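Local coordinates for protein aminotransferase (Psychrobacter arcticus 273-4, PDB 3IF2) that binds pyridoxal 5'-phosphate and probably transfers amino groups between amino acids and keto acids, perhaps as a valine-pyruvate transaminase, at residues N35-G40 / Q424-G429; Q83-F88 / P308-A313; W102-E107 / L262-N267; K389-V394 / I430-E435. All blocks are in the same frame, centred on the assembly; numbering follows the deposited sequence.

Overall arrangement
Contacts 1 and 4 form one neighbourhood, their centres about 8 Å apart: both use helix 423-441, and strands 35-36 and 391-392 are parallel partners in a two-stranded sheet. Their segments alternate along the chain, and the first strand, the strand after helix 379-388 and the C-terminal helix pack together. Contacts 2 and 3, with centres about 19 Å apart, lie well away, contact 3 across the chain's centre from contacts 1 and 4. Contact 3 is nested within the loop closed by contact 2, and contact 2 within that of contact 1. Contact 2 includes the start of helix 86-100 and contact 3 follows its end; both touch the second subunit, while all four tie distant parts of the chain together.

Contact 1 of 4, residues N35-G40 / Q424-G429; sequences NMLGGG and QTLIDG
Leu-37 carries the apolar half of this contact, its two methyl groups reaching different parts of the C-terminal helix 423-441. CD1 rests on the helix backbone, 4.0 Å from Gly-429 CA, and glycine suits that position because a beta carbon there would run into the methyl group. CD2 touches Leu-426 CD2 at 3.9 Å, the two leucine side chains crossing obliquely. It also meets the methyl group of Thr-425, whose OG1 stands beside its own backbone N (chi1 -57°), with CG2 anti to that nitrogen and facing the strand. Thr-425 CG2 lies 3.6 Å from Met-36 N and also covers Asn-35 CA.

Polar side chains take part mainly by packing. Asn-35 crosses Asp-428 at about a right angle, with amide and carboxylate planes 52° apart, and Asn-35 ND2 comes within 3.7 Å of Asp-428 CB. The amide nitrogen makes its hydrogen bond elsewhere, to Thr-391 OG1 on the neighbouring parallel strand of the same small sheet. An alanine in place of Asn-35 would probably leave Thr-391 OG1 without this donor and open a gap beside Asp-428 CB.

Water provides the polar bridge. One molecule accepts from Met-36 N at 2.8 Å and has a weak link to Thr-425 OG1.

Apart from that bond to water, the bonds noted for strand 35-36 run to its strand partner, including backbone bonds from Asn-35 to Gly-390 and Leu-392. Toward the helix, methyl groups, a bare glycine and the packed Asn-35 amide supply the fit, which implies that shape and burial, more than direct polar bonding, seat the helix here.

Contact 2 of 4, residues Q83-F88 / P308-A313; sequences QGDSAF and PTRFGA
Asp-85 and Arg-310 face each other where two chain segments run side by side into their helices, the CA atoms of Phe-88 and Ala-313 closing to 5.6 Å. Asp-85 and Arg-310 are the N-cap residues of helices 86-100 and 311-321, and a salt bridge between them joins the two helix starts. Asp-85 CG lies anti to the backbone N (chi1 -174°), and OD1 takes the capping bond from Phe-88 N at 2.9 Å, met nearly along its C-O axis.

The other oxygen is gripped side-on: Asp-85 OD2 accepts from Arg-310 NH2 at 2.9 Å and from Arg-310 NE at 3.0 Å. It lies at the guanidinium edge, the carboxylate turned 68° from that plane. Both donors come from one carboxylate face, NE near the plane on the anti side and NH2 well above it. The guanidinium charge and the helix start would probably favour the ionised acid. Arg-310 NH1 bonds Asn-78 O, near Tyr-79, which binds a pyridoxal phosphate not held by this chain, probably the second subunit's.

Beside the bridge, Ala-313 CA makes a CH-pi contact over the Phe-88 ring, 3.9 Å from its centroid, alanine being small enough to allow this. Pro-308 CG rests on Gly-84 CA, where the backbone angles call for glycine. A water accepts from Asp-85 N at 2.8 Å and donates to Thr-309 O at 3.0 Å.

Contact 3 of 4, residues W102-E107 / L262-N267; sequences WNLTSE and LNWDNN
Trp-102 and Trp-264 make up an aromatic cluster that joins the loop after helix 86-100 to the loop leading into strand 268-273. The indoles meet obliquely, planes 38° apart, and the close approach is instead made by Trp-264 CB, which stands over the middle of the Trp-102 six-membered ring, 3.6 Å from its centroid, as a CH-pi contact. Beyond this CB, Trp-264 CG lies anti to its backbone N (chi1 -176°). One face of the Trp-264 indole is covered by Leu-104, whose CD2 sits 3.7 Å from the centroid of the six-membered ring, while the backbone N of Asn-266 lies over the opposite face.

Leu-262 works at the far end of Trp-102: its CD2 touches Trp-102 CH2 at 3.7 Å, the two side chains crossing at about a right angle. The loops lead into strands 109-112 and 268-273 of the mixed sheet, which both pair with strand 285-288, consistent with the large domain of fold-type I pyridoxal-phosphate enzymes. Leu-270 of strand 268-273 packs against Trp-102, Leu-262 and Trp-264. Tyr-100 stacks on Trp-102.

Tryptophan also suits its place by having a polar edge. A water in the ring plane accepts from Trp-102 NE1 at 2.9 Å and donates to Leu-262 O, also at 2.9 Å. An alanine in place of Trp-102 would probably leave Trp-264 CB without the ring beneath it and this water without its indole donor. Beyond Trp-264 the loop folds back in an Asx turn, Asp-265 OD1 accepting from Asn-267 N at 3.0 Å.

Contact 4 of 4, residues K389-V394 / I430-E435; sequences KGTLIV and IKVIGE
Thr-391 meets Val-432 at the centre of this contact, the two side chains sliding past each other in opposite directions. The hydroxyl is the touching branch: Thr-391 OG1 lies 3.8 Å from Val-432 CB, while its hydrogen bond goes to Asn-35 ND2 on the neighbouring strand. Valine suits the helix side, since a beta-branched residue presents a broad hydrocarbon surface. Lys-389 adds the edge of this patch, its CB 4.2 Å from Val-432 CG1, while the remainder of the lysine turns off from the helix.

Next to them Ile-393 CG2 reaches Ile-433 CD1 at 4.0 Å, the chains meeting at a slant. Ile-393 holds CG1 in the crowded position between backbone N and carbonyl carbon (chi1 57°), and CG2 is thereby anti to the carbonyl carbon. Ile-433 meets it with an extended chain (chi2 167°) that carries CD1 outward from the helix.

In the fold this is strand-on-helix packing, strand 391-392 lying against helix 423-441 near the C-terminus of the chain. A Schellman motif sets up the strand: Gly-390, with the positive phi that glycine tolerates, ends helix 379-388, Thr-391 N bonding Leu-386 O and Gly-390 N bonding Lys-387 O.

Farther out, Ile-393 packs on Tyr-383 and Leu-386 of that helix and on Ile-415 of strand 414-418. Along helix 423-441, Lys-431 NZ and Glu-435 OE2 form a salt bridge at 3.1 Å, its hydrogen bond weak, one turn apart.

Contact 1 of 4, residues N35-G40 / Q424-G429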
loop_
_atom_site.group_PDB
_atom_site.type_symbol
_atom_site.label_atom_id
_atom_site.label_comp_id
_atom_site.label_asym_id
_atom_site.label_seq_id
_atom_site.Cartn_x
_atom_site.Cartn_y
_atom_site.Cartn_z
ATOM N N ASN A 35 -30.234 -6.430 -0.010
ATOM C CA ASN A 35 -30.179 -6.126 -1.438
ATOM C C ASN A 35 -29.028 -5.131 -1.519
ATOM O O ASN A 35 -29.221 -3.942 -1.300
ATOM C CB ASN A 35 -31.490 -5.510 -1.958
ATOM C CG ASN A 35 -32.699 -6.417 -1.772
ATOM O OD1 ASN A 35 -32.584 -7.642 -1.748
ATOM N ND2 ASN A 35 -33.874 -5.812 -1.663
HETATM N N MSE A 36 -27.824 -5.624 -1.795
HETATM C CA MSE A 36 -26.603 -4.801 -1.790
HETATM C C MSE A 36 -26.352 -4.110 -3.144
HETATM O O MSE A 36 -25.750 -4.691 -4.044
HETATM C CB MSE A 36 -25.400 -5.666 -1.337
HETATM C CG MSE A 36 -23.996 -4.991 -1.348
HETATM SE SE MSE A 36 -23.955 -3.235 -0.477
HETATM C CE MSE A 36 -22.026 -2.953 -0.598
ATOM N N LEU A 37 -26.843 -2.875 -3.274
ATOM C CA LEU A 37 -26.644 -2.018 -4.469
ATOM C C LEU A 37 -25.726 -0.821 -4.201
ATOM O O LEU A 37 -25.603 0.050 -5.054
ATOM C CB LEU A 37 -28.009 -1.515 -4.992
ATOM C CG LEU A 37 -29.023 -2.579 -5.398
ATOM C CD1 LEU A 37 -30.338 -1.916 -5.820
ATOM C CD2 LEU A 37 -28.441 -3.465 -6.516
ATOM N N GLY A 38 -25.078 -0.791 -3.031
ATOM C CA GLY A 38 -24.169 0.301 -2.607
ATOM C C GLY A 38 -22.661 0.137 -2.782
ATOM O O GLY A 38 -21.903 1.113 -2.606
ATOM N N GLY A 39 -22.209 -1.073 -3.106
ATOM C CA GLY A 39 -20.764 -1.334 -3.251
ATOM C C GLY A 39 -20.161 -0.865 -4.564
ATOM O O GLY A 39 -20.887 -0.427 -5.470
ATOM N N GLY A 40 -18.829 -0.960 -4.634
ATOM C CA GLY A 40 -18.020 -0.637 -5.804
ATOM C C GLY A 40 -17.225 -1.829 -6.333
ATOM O O GLY A 40 -16.345 -1.653 -7.186
ATOM N N GLN A 424 -31.242 -10.766 -9.699
ATOM C CA GLN A 424 -32.264 -10.833 -8.646
ATOM C C GLN A 424 -32.124 -9.709 -7.598
ATOM O O GLN A 424 -33.143 -9.234 -7.085
ATOM C CB GLN A 424 -32.336 -12.228 -7.991
ATOM C CG GLN A 424 -33.611 -12.491 -7.132
ATOM C CD GLN A 424 -34.951 -12.307 -7.907
ATOM O OE1 GLN A 424 -35.044 -12.613 -9.103
ATOM N NE2 GLN A 424 -35.975 -11.804 -7.217
ATOM N N THR A 425 -30.889 -9.283 -7.302
ATOM C CA THR A 425 -30.653 -8.175 -6.376
ATOM C C THR A 425 -31.218 -6.870 -6.981
ATOM O O THR A 425 -31.877 -6.121 -6.283
ATOM C CB THR A 425 -29.152 -8.035 -5.969
ATOM O OG1 THR A 425 -28.687 -9.259 -5.392
ATOM C CG2 THR A 425 -28.956 -6.913 -4.951
ATOM N N LEU A 426 -30.976 -6.632 -8.275
ATOM C CA LEU A 426 -31.497 -5.444 -8.975
ATOM C C LEU A 426 -33.033 -5.406 -9.050
ATOM O O LEU A 426 -33.614 -4.324 -8.905
ATOM C CB LEU A 426 -30.896 -5.296 -10.388
ATOM C CG LEU A 426 -29.445 -4.801 -10.553
ATOM C CD1 LEU A 426 -28.913 -5.187 -11.947
ATOM C CD2 LEU A 426 -29.302 -3.284 -10.300
ATOM N N ILE A 427 -33.673 -6.561 -9.265
ATOM C CA ILE A 427 -35.143 -6.652 -9.326
ATOM C C ILE A 427 -35.778 -6.315 -7.949
ATOM O O ILE A 427 -36.688 -5.477 -7.861
ATOM C CB ILE A 427 -35.646 -8.086 -9.795
ATOM C CG1 ILE A 427 -35.197 -8.421 -11.229
ATOM C CG2 ILE A 427 -37.181 -8.203 -9.718
ATOM C CD1 ILE A 427 -35.431 -9.901 -11.609
ATOM N N ASP A 428 -35.288 -6.997 -6.911
ATOM C CA ASP A 428 -35.751 -6.818 -5.528
ATOM C C ASP A 428 -35.505 -5.397 -4.999
ATOM O O ASP A 428 -36.403 -4.783 -4.421
ATOM C CB ASP A 428 -35.056 -7.822 -4.582
ATOM C CG ASP A 428 -35.415 -9.282 -4.866
ATOM O OD1 ASP A 428 -36.287 -9.580 -5.716
ATOM O OD2 ASP A 428 -34.801 -10.142 -4.207
ATOM N N GLY A 429 -34.280 -4.903 -5.202
ATOM C CA GLY A 429 -33.843 -3.583 -4.758
ATOM C C GLY A 429 -34.625 -2.458 -5.392
ATOM O O GLY A 429 -35.124 -1.590 -4.686
HETATM O O HOH W 1 -27.234 -8.303 -2.471
#

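Contact 2 of 4, residues Q83-F88 / P308-A313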
loop_
_atom_site.group_PDB
_atom_site.type_symbol
_atom_site.label_atom_id
_atom_site.label_comp_id
_atom_site.label_asym_id
_atom_site.label_seq_id
_atom_site.Cartn_x
_atom_site.Cartn_y
_atom_site.Cartn_z
ATOM N N GLN A 83 9.652 1.276 -8.077
ATOM C CA GLN A 83 8.857 1.764 -9.203
ATOM C C GLN A 83 7.774 0.744 -9.643
ATOM O O GLN A 83 6.745 1.148 -10.162
ATOM C CB GLN A 83 9.782 2.118 -10.371
ATOM C CG GLN A 83 9.075 2.722 -11.600
ATOM C CD GLN A 83 10.041 3.167 -12.671
ATOM O OE1 GLN A 83 11.190 3.496 -12.389
ATOM N NE2 GLN A 83 9.570 3.212 -13.910
ATOM N N GLY A 84 8.035 -0.555 -9.454
ATOM C CA GLY A 84 7.089 -1.627 -9.751
ATOM C C GLY A 84 7.668 -2.756 -10.591
ATOM O O GLY A 84 8.683 -2.590 -11.241
ATOM N N ASP A 85 6.985 -3.899 -10.588
ATOM C CA ASP A 85 7.377 -5.096 -11.368
ATOM C C ASP A 85 7.925 -4.729 -12.763
ATOM O O ASP A 85 7.168 -4.254 -13.605
ATOM C CB ASP A 85 6.158 -6.025 -11.485
ATOM C CG ASP A 85 6.478 -7.352 -12.132
ATOM O OD1 ASP A 85 6.573 -7.439 -13.385
ATOM O OD2 ASP A 85 6.580 -8.330 -11.366
ATOM N N SER A 86 9.235 -4.916 -12.970
ATOM C CA SER A 86 9.913 -4.583 -14.252
ATOM C C SER A 86 9.250 -5.179 -15.505
ATOM O O SER A 86 8.999 -4.441 -16.456
ATOM C CB SER A 86 11.365 -5.063 -14.252
ATOM O OG SER A 86 12.061 -4.530 -13.145
ATOM N N ALA A 87 8.976 -6.489 -15.482
ATOM C CA ALA A 87 8.405 -7.207 -16.625
ATOM C C ALA A 87 7.044 -6.627 -17.037
ATOM O O ALA A 87 6.789 -6.417 -18.233
ATOM C CB ALA A 87 8.307 -8.748 -16.349
ATOM N N PHE A 88 6.206 -6.348 -16.041
ATOM C CA PHE A 88 4.878 -5.739 -16.275
ATOM C C PHE A 88 4.987 -4.322 -16.887
ATOM O O PHE A 88 4.252 -4.005 -17.829
ATOM C CB PHE A 88 4.045 -5.733 -14.974
ATOM C CG PHE A 88 2.596 -5.321 -15.151
ATOM C CD1 PHE A 88 1.786 -5.904 -16.146
ATOM C CD2 PHE A 88 2.005 -4.440 -14.253
ATOM C CE1 PHE A 88 0.446 -5.577 -16.272
ATOM C CE2 PHE A 88 0.671 -4.103 -14.352
ATOM C CZ PHE A 88 -0.128 -4.662 -15.367
ATOM N N PRO A 308 5.768 -1.920 -4.425
ATOM C CA PRO A 308 4.363 -2.233 -4.519
ATOM C C PRO A 308 4.161 -3.735 -4.726
ATOM O O PRO A 308 5.100 -4.501 -4.981
ATOM C CB PRO A 308 3.884 -1.411 -5.725
ATOM C CG PRO A 308 5.104 -1.029 -6.481
ATOM C CD PRO A 308 6.310 -1.451 -5.707
ATOM N N THR A 309 2.904 -4.121 -4.630
ATOM C CA THR A 309 2.474 -5.508 -4.803
ATOM C C THR A 309 2.756 -5.976 -6.219
ATOM O O THR A 309 2.848 -5.149 -7.129
ATOM C CB THR A 309 0.992 -5.641 -4.432
ATOM O OG1 THR A 309 0.731 -6.997 -4.135
ATOM C CG2 THR A 309 0.090 -5.145 -5.516
ATOM N N ARG A 310 2.956 -7.275 -6.415
ATOM C CA ARG A 310 3.240 -7.749 -7.779
ATOM C C ARG A 310 2.428 -8.897 -8.341
ATOM O O ARG A 310 2.571 -9.188 -9.530
ATOM C CB ARG A 310 4.741 -7.959 -7.969
ATOM C CG ARG A 310 5.376 -9.009 -7.137
ATOM C CD ARG A 310 6.907 -8.907 -7.183
ATOM N NE ARG A 310 7.450 -9.045 -8.535
ATOM C CZ ARG A 310 8.726 -9.282 -8.861
ATOM N NH1 ARG A 310 9.666 -9.499 -7.945
ATOM N NH2 ARG A 310 9.053 -9.350 -10.155
ATOM N N PHE A 311 1.509 -9.469 -7.579
ATOM C CA PHE A 311 0.814 -10.603 -8.113
ATOM C C PHE A 311 -0.215 -10.257 -9.179
ATOM O O PHE A 311 -0.471 -11.079 -10.085
ATOM C CB PHE A 311 0.294 -11.586 -7.049
ATOM C CG PHE A 311 0.423 -12.987 -7.524
ATOM C CD1 PHE A 311 1.666 -13.648 -7.413
ATOM C CD2 PHE A 311 -0.596 -13.586 -8.248
ATOM C CE1 PHE A 311 1.855 -14.932 -7.950
ATOM C CE2 PHE A 311 -0.434 -14.881 -8.790
ATOM C CZ PHE A 311 0.796 -15.549 -8.651
ATOM N N GLY A 312 -0.787 -9.055 -9.082
ATOM C CA GLY A 312 -1.671 -8.543 -10.109
ATOM C C GLY A 312 -0.884 -8.397 -11.408
ATOM O O GLY A 312 -1.345 -8.837 -12.477
ATOM N N ALA A 313 0.305 -7.805 -11.295
ATOM C CA ALA A 313 1.268 -7.681 -12.396
ATOM C C ALA A 313 1.582 -9.045 -13.023
ATOM O O ALA A 313 1.612 -9.175 -14.232
ATOM C CB ALA A 313 2.578 -7.024 -11.894
HETATM O O HOH W 2 5.485 -4.354 -8.241
#

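Contact 3 of 4, residues W102-E107 / L262-N267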
loop_
_atom_site.group_PDB
_atom_site.type_symbol
_atom_site.label_atom_id
_atom_site.label_comp_id
_atom_site.label_asym_id
_atom_site.label_seq_id
_atom_site.Cartn_x
_atom_site.Cartn_y
_atom_site.Cartn_z
ATOM N N TRP A 102 2.753 6.834 -28.228
ATOM C CA TRP A 102 3.169 7.900 -27.299
ATOM C C TRP A 102 4.692 7.972 -27.079
ATOM O O TRP A 102 5.149 8.898 -26.419
ATOM C CB TRP A 102 2.461 7.762 -25.933
ATOM C CG TRP A 102 0.961 7.858 -25.975
ATOM C CD1 TRP A 102 0.217 8.572 -26.852
ATOM C CD2 TRP A 102 0.036 7.303 -25.028
ATOM N NE1 TRP A 102 -1.114 8.466 -26.549
ATOM C CE2 TRP A 102 -1.257 7.692 -25.433
ATOM C CE3 TRP A 102 0.175 6.505 -23.881
ATOM C CZ2 TRP A 102 -2.415 7.313 -24.739
ATOM C CZ3 TRP A 102 -0.981 6.117 -23.189
ATOM C CH2 TRP A 102 -2.263 6.526 -23.629
ATOM N N ASN A 103 5.443 7.008 -27.635
ATOM C CA ASN A 103 6.902 6.913 -27.517
ATOM C C ASN A 103 7.355 6.820 -26.046
ATOM O O ASN A 103 8.349 7.424 -25.632
ATOM C CB ASN A 103 7.589 8.052 -28.291
ATOM C CG ASN A 103 9.020 7.717 -28.670
ATOM O OD1 ASN A 103 9.407 6.547 -28.692
ATOM N ND2 ASN A 103 9.806 8.739 -28.981
ATOM N N LEU A 104 6.610 6.043 -25.257
ATOM C CA LEU A 104 6.946 5.854 -23.851
ATOM C C LEU A 104 8.173 4.957 -23.707
ATOM O O LEU A 104 8.497 4.183 -24.612
ATOM C CB LEU A 104 5.808 5.187 -23.063
ATOM C CG LEU A 104 4.415 5.802 -22.912
ATOM C CD1 LEU A 104 3.611 4.916 -21.971
ATOM C CD2 LEU A 104 4.489 7.239 -22.398
ATOM N N THR A 105 8.866 5.123 -22.580
ATOM C CA THR A 105 9.955 4.234 -22.147
ATOM C C THR A 105 9.538 3.771 -20.744
ATOM O O THR A 105 8.468 4.154 -20.249
ATOM C CB THR A 105 11.359 4.895 -22.167
ATOM O OG1 THR A 105 11.505 5.816 -21.081
ATOM C CG2 THR A 105 11.614 5.596 -23.503
ATOM N N SER A 106 10.351 2.930 -20.114
ATOM C CA SER A 106 10.037 2.454 -18.757
ATOM C C SER A 106 10.028 3.593 -17.728
ATOM O O SER A 106 9.353 3.483 -16.708
ATOM C CB SER A 106 10.971 1.332 -18.319
ATOM O OG SER A 106 12.296 1.791 -18.233
ATOM N N GLU A 107 10.727 4.697 -18.019
ATOM C CA GLU A 107 10.752 5.871 -17.127
ATOM C C GLU A 107 9.381 6.538 -16.902
ATOM O O GLU A 107 9.214 7.228 -15.897
ATOM C CB GLU A 107 11.753 6.917 -17.625
ATOM C CG GLU A 107 13.212 6.484 -17.565
ATOM C CD GLU A 107 14.158 7.529 -18.185
ATOM O OE1 GLU A 107 14.087 8.735 -17.846
ATOM O OE2 GLU A 107 14.994 7.140 -19.024
ATOM N N LEU A 262 -8.396 8.192 -25.881
ATOM C CA LEU A 262 -7.436 8.184 -24.782
ATOM C C LEU A 262 -6.216 8.907 -25.333
ATOM O O LEU A 262 -5.584 8.416 -26.278
ATOM C CB LEU A 262 -7.065 6.759 -24.356
ATOM C CG LEU A 262 -6.163 6.628 -23.116
ATOM C CD1 LEU A 262 -6.891 7.104 -21.858
ATOM C CD2 LEU A 262 -5.685 5.175 -22.948
ATOM N N ASN A 263 -5.925 10.085 -24.772
ATOM C CA ASN A 263 -4.765 10.896 -25.152
ATOM C C ASN A 263 -3.789 11.073 -23.987
ATOM O O ASN A 263 -4.155 10.935 -22.815
ATOM C CB ASN A 263 -5.209 12.267 -25.667
ATOM C CG ASN A 263 -5.828 12.213 -27.063
ATOM O OD1 ASN A 263 -6.944 12.687 -27.260
ATOM N ND2 ASN A 263 -5.110 11.647 -28.027
ATOM N N TRP A 264 -2.543 11.382 -24.349
ATOM C CA TRP A 264 -1.463 11.600 -23.408
ATOM C C TRP A 264 -0.351 12.486 -23.985
ATOM O O TRP A 264 -0.142 12.554 -25.207
ATOM C CB TRP A 264 -0.864 10.245 -22.995
ATOM C CG TRP A 264 0.207 10.350 -21.935
ATOM C CD1 TRP A 264 0.032 10.397 -20.590
ATOM C CD2 TRP A 264 1.609 10.482 -22.162
ATOM N NE1 TRP A 264 1.244 10.523 -19.959
ATOM C CE2 TRP A 264 2.228 10.584 -20.908
ATOM C CE3 TRP A 264 2.403 10.538 -23.309
ATOM C CZ2 TRP A 264 3.613 10.736 -20.770
ATOM C CZ3 TRP A 264 3.778 10.675 -23.166
ATOM C CH2 TRP A 264 4.365 10.770 -21.912
ATOM N N ASP A 265 0.315 13.191 -23.068
ATOM C CA ASP A 265 1.529 13.976 -23.321
ATOM C C ASP A 265 2.260 14.152 -21.969
ATOM O O ASP A 265 1.748 13.680 -20.938
ATOM C CB ASP A 265 1.234 15.299 -24.050
ATOM C CG ASP A 265 0.428 16.306 -23.219
ATOM O OD1 ASP A 265 0.327 16.205 -21.963
ATOM O OD2 ASP A 265 -0.101 17.242 -23.862
ATOM N N ASN A 266 3.403 14.843 -21.950
ATOM C CA ASN A 266 4.171 15.022 -20.694
ATOM C C ASN A 266 3.508 15.854 -19.589
ATOM O O ASN A 266 3.979 15.823 -18.462
ATOM C CB ASN A 266 5.608 15.486 -20.958
ATOM C CG ASN A 266 6.406 14.442 -21.716
ATOM O OD1 ASN A 266 6.336 14.374 -22.938
ATOM N ND2 ASN A 266 7.161 13.617 -20.996
ATOM N N ASN A 267 2.432 16.578 -19.897
ATOM C CA ASN A 267 1.676 17.295 -18.882
ATOM C C ASN A 267 0.396 16.514 -18.457
ATOM O O ASN A 267 -0.494 17.079 -17.807
ATOM C CB ASN A 267 1.351 18.721 -19.370
ATOM C CG ASN A 267 1.164 19.692 -18.227
ATOM O OD1 ASN A 267 1.995 19.758 -17.320
ATOM N ND2 ASN A 267 0.074 20.443 -18.254
HETATM O O HOH W 3 -3.455 9.087 -28.075
#

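Contact 4 of 4, residues K389-V394 / I430-E435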
loop_
_atom_site.group_PDB
_atom_site.type_symbol
_atom_site.label_atom_id
_atom_site.label_comp_id
_atom_site.label_asym_id
_atom_site.label_seq_id
_atom_site.Cartn_x
_atom_site.Cartn_y
_atom_site.Cartn_z
ATOM N N LYS A 389 -35.214 -1.217 5.484
ATOM C CA LYS A 389 -35.997 -2.197 4.685
ATOM C C LYS A 389 -35.087 -3.151 3.854
ATOM O O LYS A 389 -35.521 -3.732 2.841
ATOM C CB LYS A 389 -37.032 -1.479 3.791
ATOM C CG LYS A 389 -37.989 -0.565 4.573
ATOM C CD LYS A 389 -39.083 0.087 3.705
ATOM C CE LYS A 389 -40.343 -0.782 3.610
ATOM N NZ LYS A 389 -41.134 -0.850 4.886
ATOM N N GLY A 390 -33.830 -3.304 4.280
ATOM C CA GLY A 390 -32.883 -4.217 3.656
ATOM C C GLY A 390 -32.179 -3.866 2.353
ATOM O O GLY A 390 -31.361 -4.671 1.904
ATOM N N THR A 391 -32.469 -2.709 1.744
ATOM C CA THR A 391 -31.834 -2.287 0.469
ATOM C C THR A 391 -30.804 -1.146 0.686
ATOM O O THR A 391 -31.133 -0.098 1.258
ATOM C CB THR A 391 -32.900 -1.898 -0.574
ATOM O OG1 THR A 391 -33.733 -3.030 -0.824
ATOM C CG2 THR A 391 -32.273 -1.473 -1.896
ATOM N N LEU A 392 -29.568 -1.353 0.216
ATOM C CA LEU A 392 -28.485 -0.390 0.402
ATOM C C LEU A 392 -28.048 0.258 -0.897
ATOM O O LEU A 392 -27.681 -0.438 -1.819
ATOM C CB LEU A 392 -27.286 -1.041 1.098
ATOM C CG LEU A 392 -27.386 -1.127 2.635
ATOM C CD1 LEU A 392 -28.525 -2.025 3.109
ATOM C CD2 LEU A 392 -26.060 -1.609 3.224
ATOM N N ILE A 393 -28.109 1.588 -0.945
ATOM C CA ILE A 393 -27.628 2.403 -2.061
ATOM C C ILE A 393 -26.677 3.439 -1.439
ATOM O O ILE A 393 -26.421 3.369 -0.249
ATOM C CB ILE A 393 -28.818 2.997 -2.888
ATOM C CG1 ILE A 393 -29.795 3.850 -2.053
ATOM C CG2 ILE A 393 -29.625 1.856 -3.512
ATOM C CD1 ILE A 393 -29.270 5.177 -1.559
ATOM N N VAL A 394 -26.126 4.363 -2.220
ATOM C CA VAL A 394 -25.264 5.431 -1.678
ATOM C C VAL A 394 -25.927 6.808 -1.943
ATOM O O VAL A 394 -26.297 7.099 -3.090
ATOM C CB VAL A 394 -23.840 5.382 -2.251
ATOM C CG1 VAL A 394 -22.918 6.319 -1.468
ATOM C CG2 VAL A 394 -23.277 3.961 -2.167
ATOM N N ILE A 430 -34.743 -2.492 -6.721
ATOM C CA ILE A 430 -35.506 -1.481 -7.465
ATOM C C ILE A 430 -36.999 -1.529 -7.081
ATOM O O ILE A 430 -37.629 -0.471 -6.998
ATOM C CB ILE A 430 -35.281 -1.586 -8.987
ATOM C CG1 ILE A 430 -33.846 -1.201 -9.318
ATOM C CG2 ILE A 430 -36.219 -0.661 -9.768
ATOM C CD1 ILE A 430 -33.467 -1.513 -10.727
ATOM N N LYS A 431 -37.546 -2.727 -6.822
ATOM C CA LYS A 431 -38.946 -2.871 -6.358
ATOM C C LYS A 431 -39.173 -2.051 -5.066
ATOM O O LYS A 431 -40.129 -1.284 -4.996
ATOM C CB LYS A 431 -39.330 -4.354 -6.134
ATOM C CG LYS A 431 -40.820 -4.643 -5.802
ATOM C CD LYS A 431 -41.019 -6.140 -5.490
ATOM C CE LYS A 431 -42.467 -6.524 -5.208
ATOM N NZ LYS A 431 -43.043 -5.771 -4.051
ATOM N N VAL A 432 -38.260 -2.196 -4.095
ATOM C CA VAL A 432 -38.321 -1.480 -2.801
ATOM C C VAL A 432 -38.078 0.020 -3.004
ATOM O O VAL A 432 -38.801 0.833 -2.429
ATOM C CB VAL A 432 -37.320 -2.061 -1.737
ATOM C CG1 VAL A 432 -37.428 -1.309 -0.401
ATOM C CG2 VAL A 432 -37.578 -3.549 -1.514
ATOM N N ILE A 433 -37.075 0.374 -3.811
ATOM C CA ILE A 433 -36.809 1.782 -4.182
ATOM C C ILE A 433 -38.055 2.417 -4.801
ATOM O O ILE A 433 -38.398 3.547 -4.467
ATOM C CB ILE A 433 -35.621 1.930 -5.167
ATOM C CG1 ILE A 433 -34.288 1.624 -4.461
ATOM C CG2 ILE A 433 -35.555 3.353 -5.757
ATOM C CD1 ILE A 433 -33.108 1.426 -5.398
ATOM N N GLY A 434 -38.749 1.676 -5.661
ATOM C CA GLY A 434 -39.961 2.166 -6.285
ATOM C C GLY A 434 -41.092 2.407 -5.299
ATOM O O GLY A 434 -41.729 3.464 -5.331
ATOM N N GLU A 435 -41.335 1.435 -4.418
ATOM C CA GLU A 435 -42.415 1.527 -3.430
ATOM C C GLU A 435 -42.192 2.702 -2.483
ATOM O O GLU A 435 -43.066 3.561 -2.364
ATOM C CB GLU A 435 -42.597 0.204 -2.664
ATOM C CG GLU A 435 -43.283 -0.891 -3.518
ATOM C CD GLU A 435 -43.189 -2.300 -2.933
ATOM O OE1 GLU A 435 -42.125 -2.660 -2.373
ATOM O OE2 GLU A 435 -44.172 -3.069 -3.072
#